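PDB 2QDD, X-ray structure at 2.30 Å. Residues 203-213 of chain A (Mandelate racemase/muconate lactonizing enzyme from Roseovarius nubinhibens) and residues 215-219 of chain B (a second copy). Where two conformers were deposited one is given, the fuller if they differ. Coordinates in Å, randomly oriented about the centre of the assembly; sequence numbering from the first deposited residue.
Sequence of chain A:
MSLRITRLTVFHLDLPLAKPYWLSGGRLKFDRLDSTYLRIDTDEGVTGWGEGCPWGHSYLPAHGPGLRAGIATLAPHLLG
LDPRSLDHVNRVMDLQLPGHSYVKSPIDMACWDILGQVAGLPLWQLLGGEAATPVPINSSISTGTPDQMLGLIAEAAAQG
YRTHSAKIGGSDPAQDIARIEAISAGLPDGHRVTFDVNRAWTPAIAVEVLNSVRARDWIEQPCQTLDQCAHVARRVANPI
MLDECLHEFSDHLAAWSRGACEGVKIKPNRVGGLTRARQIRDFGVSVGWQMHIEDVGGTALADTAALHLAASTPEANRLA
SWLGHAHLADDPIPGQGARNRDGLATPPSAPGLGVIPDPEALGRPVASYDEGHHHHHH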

ATOM      1  N   PRO A 203      10.270 -21.143  -1.814  1.00 25.78           N
ATOM      2  CA  PRO A 203      10.664 -19.895  -2.463  1.00 27.30           C
ATOM      3  C   PRO A 203      12.154 -19.719  -2.741  1.00 24.23           C
ATOM      4  O   PRO A 203      12.506 -19.256  -3.820  1.00 26.73           O
ATOM      5  CB  PRO A 203      10.144 -18.831  -1.499  1.00 25.13           C
ATOM      6  CG  PRO A 203       8.925 -19.449  -0.961  1.00 26.62           C
ATOM      7  CD  PRO A 203       9.301 -20.881  -0.730  1.00 26.42           C
ATOM      8  N   ALA A 204      13.012 -20.118  -1.803  1.00 26.39           N
ATOM      9  CA  ALA A 204      14.470 -20.049  -1.982  1.00 21.56           C
ATOM     10  C   ALA A 204      14.995 -20.797  -3.195  1.00 25.42           C
ATOM     11  O   ALA A 204      15.826 -20.265  -3.941  1.00 24.99           O
ATOM     12  CB  ALA A 204      15.150 -20.554  -0.764  1.00 22.92           C
ATOM     13  N   ILE A 205      14.523 -22.035  -3.365  1.00 27.69           N
ATOM     14  CA  ILE A 205      14.960 -22.872  -4.474  0.50 25.18           C
ATOM     15  C   ILE A 205      14.386 -22.343  -5.786  1.00 24.81           C
ATOM     16  O   ILE A 205      15.106 -22.237  -6.776  1.00 28.84           O
ATOM     17  CB  ILE A 205      14.649 -24.376  -4.225  0.50 28.27           C
ATOM     18  CG1 ILE A 205      15.560 -24.909  -3.111  0.50 25.55           C
ATOM     19  CG2 ILE A 205      14.847 -25.209  -5.495  0.50 26.37           C
ATOM     20  CD1 ILE A 205      15.299 -26.345  -2.719  0.50 25.08           C
ATOM     21  N   ALA A 206      13.107 -21.967  -5.772  1.00 21.68           N
ATOM     22  CA  ALA A 206      12.464 -21.349  -6.935  1.00 20.61           C
ATOM     23  C   ALA A 206      13.219 -20.132  -7.475  1.00 20.20           C
ATOM     24  O   ALA A 206      13.408 -20.003  -8.679  1.00 21.73           O
ATOM     25  CB  ALA A 206      11.030 -20.987  -6.611  1.00 20.31           C
ATOM     26  N   VAL A 207      13.664 -19.268  -6.566  1.00 17.10           N
ATOM     27  CA  VAL A 207      14.412 -18.062  -6.907  1.00 21.59           C
ATOM     28  C   VAL A 207      15.789 -18.404  -7.493  1.00 24.53           C
ATOM     29  O   VAL A 207      16.170 -17.858  -8.527  1.00 25.88           O
ATOM     30  CB  VAL A 207      14.493 -17.089  -5.684  1.00 21.63           C
ATOM     31  CG1 VAL A 207      15.446 -15.943  -5.938  1.00 17.85           C
ATOM     32  CG2 VAL A 207      13.099 -16.533  -5.365  1.00 19.98           C
ATOM     33  N   GLU A 208      16.504 -19.329  -6.852  1.00 25.01           N
ATOM     34  CA  GLU A 208      17.814 -19.771  -7.330  1.00 26.79           C
ATOM     35  C   GLU A 208      17.754 -20.455  -8.697  1.00 26.65           C
ATOM     36  O   GLU A 208      18.521 -20.104  -9.591  1.00 31.04           O
ATOM     37  CB  GLU A 208      18.502 -20.681  -6.310  1.00 25.56           C
ATOM     38  CG  GLU A 208      19.736 -21.393  -6.867  1.00 36.71           C
ATOM     39  CD  GLU A 208      20.488 -22.215  -5.841  1.00 41.28           C
ATOM     40  OE1 GLU A 208      19.864 -22.674  -4.858  1.00 52.33           O
ATOM     41  OE2 GLU A 208      21.711 -22.406  -6.026  1.00 43.50           O
ATOM     42  N   VAL A 209      16.843 -21.414  -8.850  1.00 22.22           N
ATOM     43  CA  VAL A 209      16.673 -22.143 -10.103  1.00 22.20           C
ATOM     44  C   VAL A 209      16.271 -21.212 -11.246  1.00 23.57           C
ATOM     45  O   VAL A 209      16.950 -21.174 -12.274  1.00 27.21           O
ATOM     46  CB  VAL A 209      15.676 -23.336  -9.969  1.00 19.71           C
ATOM     47  CG1 VAL A 209      15.424 -23.981 -11.329  1.00 23.76           C
ATOM     48  CG2 VAL A 209      16.218 -24.384  -9.003  1.00 21.95           C
ATOM     49  N   LEU A 210      15.194 -20.447 -11.058  1.00 21.51           N
ATOM     50  CA  LEU A 210      14.631 -19.638 -12.150  1.00 19.98           C
ATOM     51  C   LEU A 210      15.478 -18.444 -12.567  1.00 21.50           C
ATOM     52  O   LEU A 210      15.409 -18.001 -13.716  1.00 26.16           O
ATOM     53  CB  LEU A 210      13.182 -19.221 -11.871  1.00 20.32           C
ATOM     54  CG  LEU A 210      12.210 -20.395 -11.735  1.00 25.30           C
ATOM     55  CD1 LEU A 210      10.825 -19.952 -11.263  1.00 10.74           C
ATOM     56  CD2 LEU A 210      12.143 -21.188 -13.029  1.00 14.40           C
ATOM     57  N   ASN A 211      16.303 -17.942 -11.652  1.00 21.14           N
ATOM     58  CA  ASN A 211      17.247 -16.887 -12.007  1.00 22.22           C
ATOM     59  C   ASN A 211      18.628 -17.381 -12.462  1.00 23.87           C
ATOM     60  O   ASN A 211      19.510 -16.573 -12.737  1.00 26.48           O
ATOM     61  CB  ASN A 211      17.349 -15.851 -10.879  1.00 17.41           C
ATOM     62  CG  ASN A 211      16.050 -15.088 -10.667  1.00 23.60           C
ATOM     63  OD1 ASN A 211      15.269 -14.899 -11.595  1.00 24.13           O
ATOM     64  ND2 ASN A 211      15.815 -14.651  -9.441  1.00 22.61           N
ATOM     65  N   SER A 212      18.801 -18.705 -12.550  1.00 26.90           N
ATOM     66  CA  SER A 212      20.029 -19.314 -13.087  1.00 29.48           C
ATOM     67  C   SER A 212      19.822 -19.837 -14.512  1.00 33.48           C
ATOM     68  O   SER A 212      20.714 -20.447 -15.104  1.00 36.91           O
ATOM     69  CB  SER A 212      20.491 -20.472 -12.201  1.00 28.88           C
ATOM     70  OG  SER A 212      20.791 -20.040 -10.889  1.00 32.67           O
ATOM     71  N   VAL A 213      18.635 -19.592 -15.048  1.00 33.28           N
ATOM     72  CA  VAL A 213      18.112 -20.328 -16.192  1.00 34.37           C
ATOM     73  C   VAL A 213      17.723 -19.292 -17.262  1.00 32.78           C
ATOM     74  O   VAL A 213      17.226 -18.221 -16.926  1.00 34.86           O
ATOM     75  CB  VAL A 213      16.932 -21.236 -15.714  1.00 33.56           C
ATOM     76  CG1 VAL A 213      15.697 -21.107 -16.559  1.00 26.74           C
ATOM     77  CG2 VAL A 213      17.375 -22.683 -15.575  1.00 35.53           C
TER
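Chain B (215-219) ARDWI

Two acidic side chains approach each other across this contact, and no basic group of either stretch lies between them. A:Glu208 OE2 lies 4.1 Å from B:Asp217 OD2. Like charges at this range gain nothing from each other, so this pair is not what holds the stretches together. B:Asp217 OD1 is hydrogen-bonded elsewhere in the structure.

Chain A presents one side of a helix and the turn that follows it. The helix is regular, with backbone hydrogen bonds such as A:Glu208 N to A:Ala204 O at 3.1 Å. Beyond it, A:Ser212 OG donates to A:Glu208 O at 2.6 Å, which ties A:Ser212 back to the helix. Chain B is extended for much of its length. B:Arg216 departs from this, with phi/psi of -120/30, and B:Ile219 is in a strand that continues later in the chain.

The two chains run in opposite senses. B:Arg216 lies by A:Asn211 and A:Ser212, while B:Trp218, two residues later, reaches back to A:Ala204. The backbones come nearest at A:Glu208 and B:Arg216, whose CA atoms are 5.5 Å apart. Together the stretches bury 283 Å², counting both sides.

B:Arg216 makes the largest contribution, with 95 Å² covered. Its CA-to-CB bond points toward chain A. The side chain is bent, with chi1 and chi2 both m, and lies over the turn. B:Arg216 CD is 3.3 Å from A:Asn211 O and 3.5 Å from A:Asn211 CB. B:Arg216 CG is 3.4 Å from A:Ser212 OG. The aliphatic part of the arginine therefore packs closely here. At its end, B:Arg216 NH2 donates a weak hydrogen bond to A:Asn211 O. The distance from B:Arg216 NH2 to A:Asn211 O is long, 3.4 Å, but the N-H...O angle of 176° is nearly straight. The oxygen sits at the edge of the guanidinium, near its plane, where an N-H can point at it.

A:Glu208 is extended through chi1 and chi2, both t. A:Glu208 CG lies 3.7 Å from B:Arg216 O, a packing contact between its methylene chain and the chain B backbone.

The apolar contact is at the start of the helix. B:Trp218 leaves its backbone sideways, but its ring comes nearer to chain A. B:Trp218 CZ2 is 3.4 Å from A:Ala204 CB. The methyl approaches the ring obliquely. A:Ile205 and A:Val209 point away from chain B and take no part.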

ATOM      1  N   ALA B 215      26.258 -15.595 -10.304  1.00 35.51           N
ATOM      2  CA  ALA B 215      25.949 -16.519  -9.220  1.00 32.24           C
ATOM      3  C   ALA B 215      24.644 -16.176  -8.515  1.00 31.10           C
ATOM      4  O   ALA B 215      24.391 -15.017  -8.189  1.00 32.62           O
ATOM      5  CB  ALA B 215      27.076 -16.524  -8.227  1.00 29.86           C
ATOM      6  N   ARG B 216      23.834 -17.200  -8.267  1.00 27.67           N
ATOM      7  CA  ARG B 216      22.536 -17.037  -7.619  1.00 26.20           C
ATOM      8  C   ARG B 216      22.470 -17.832  -6.327  1.00 27.55           C
ATOM      9  O   ARG B 216      21.399 -18.278  -5.912  1.00 28.10           O
ATOM     10  CB  ARG B 216      21.407 -17.482  -8.553  1.00 24.45           C
ATOM     11  CG  ARG B 216      21.448 -16.849  -9.924  1.00 30.92           C
ATOM     12  CD  ARG B 216      20.749 -15.521  -9.914  1.00 33.41           C
ATOM     13  NE  ARG B 216      21.674 -14.404  -9.836  1.00 42.26           N
ATOM     14  CZ  ARG B 216      22.074 -13.691 -10.882  1.00 44.81           C
ATOM     15  NH1 ARG B 216      22.915 -12.690 -10.699  1.00 46.23           N
ATOM     16  NH2 ARG B 216      21.640 -13.973 -12.105  1.00 47.50           N
ATOM     17  N   ASP B 217      23.627 -18.000  -5.693  1.00 27.04           N
ATOM     18  CA  ASP B 217      23.721 -18.604  -4.367  1.00 30.48           C
ATOM     19  C   ASP B 217      23.126 -17.708  -3.279  1.00 26.08           C
ATOM     20  O   ASP B 217      22.942 -16.505  -3.487  1.00 29.26           O
ATOM     21  CB  ASP B 217      25.178 -18.949  -4.047  1.00 28.46           C
ATOM     22  CG  ASP B 217      25.840 -19.748  -5.156  1.00 41.20           C
ATOM     23  OD1 ASP B 217      26.668 -19.171  -5.886  1.00 36.86           O
ATOM     24  OD2 ASP B 217      25.514 -20.945  -5.315  1.00 49.96           O
ATOM     25  N   TRP B 218      22.812 -18.321  -2.140  1.00 28.94           N
ATOM     26  CA  TRP B 218      22.456 -17.633  -0.900  1.00 26.05           C
ATOM     27  C   TRP B 218      23.392 -16.480  -0.567  1.00 26.19           C
ATOM     28  O   TRP B 218      24.618 -16.628  -0.613  1.00 25.90           O
ATOM     29  CB  TRP B 218      22.506 -18.616   0.260  1.00 24.00           C
ATOM     30  CG  TRP B 218      21.318 -19.499   0.393  1.00 33.71           C
ATOM     31  CD1 TRP B 218      21.268 -20.845   0.149  1.00 32.22           C
ATOM     32  CD2 TRP B 218      20.016 -19.124   0.852  1.00 28.08           C
ATOM     33  NE1 TRP B 218      20.009 -21.325   0.409  1.00 35.19           N
ATOM     34  CE2 TRP B 218      19.220 -20.289   0.841  1.00 32.41           C
ATOM     35  CE3 TRP B 218      19.438 -17.912   1.254  1.00 29.91           C
ATOM     36  CZ2 TRP B 218      17.881 -20.282   1.227  1.00 23.91           C
ATOM     37  CZ3 TRP B 218      18.099 -17.902   1.629  1.00 22.83           C
ATOM     38  CH2 TRP B 218      17.338 -19.078   1.618  1.00 32.62           C
ATOM     39  N   ILE B 219      22.797 -15.336  -0.240  1.00 24.04           N
ATOM     40  CA  ILE B 219      23.513 -14.233   0.401  1.00 23.33           C
ATOM     41  C   ILE B 219      22.967 -14.046   1.802  1.00 26.86           C
ATOM     42  O   ILE B 219      21.770 -13.819   1.995  1.00 26.97           O
ATOM     43  CB  ILE B 219      23.377 -12.913  -0.396  1.00 25.84           C
ATOM     44  CG1 ILE B 219      23.773 -13.117  -1.866  1.00 24.39           C
ATOM     45  CG2 ILE B 219      24.189 -11.795   0.244  1.00 23.63           C
ATOM     46  CD1 ILE B 219      25.190 -13.653  -2.091  1.00 24.64           C
TER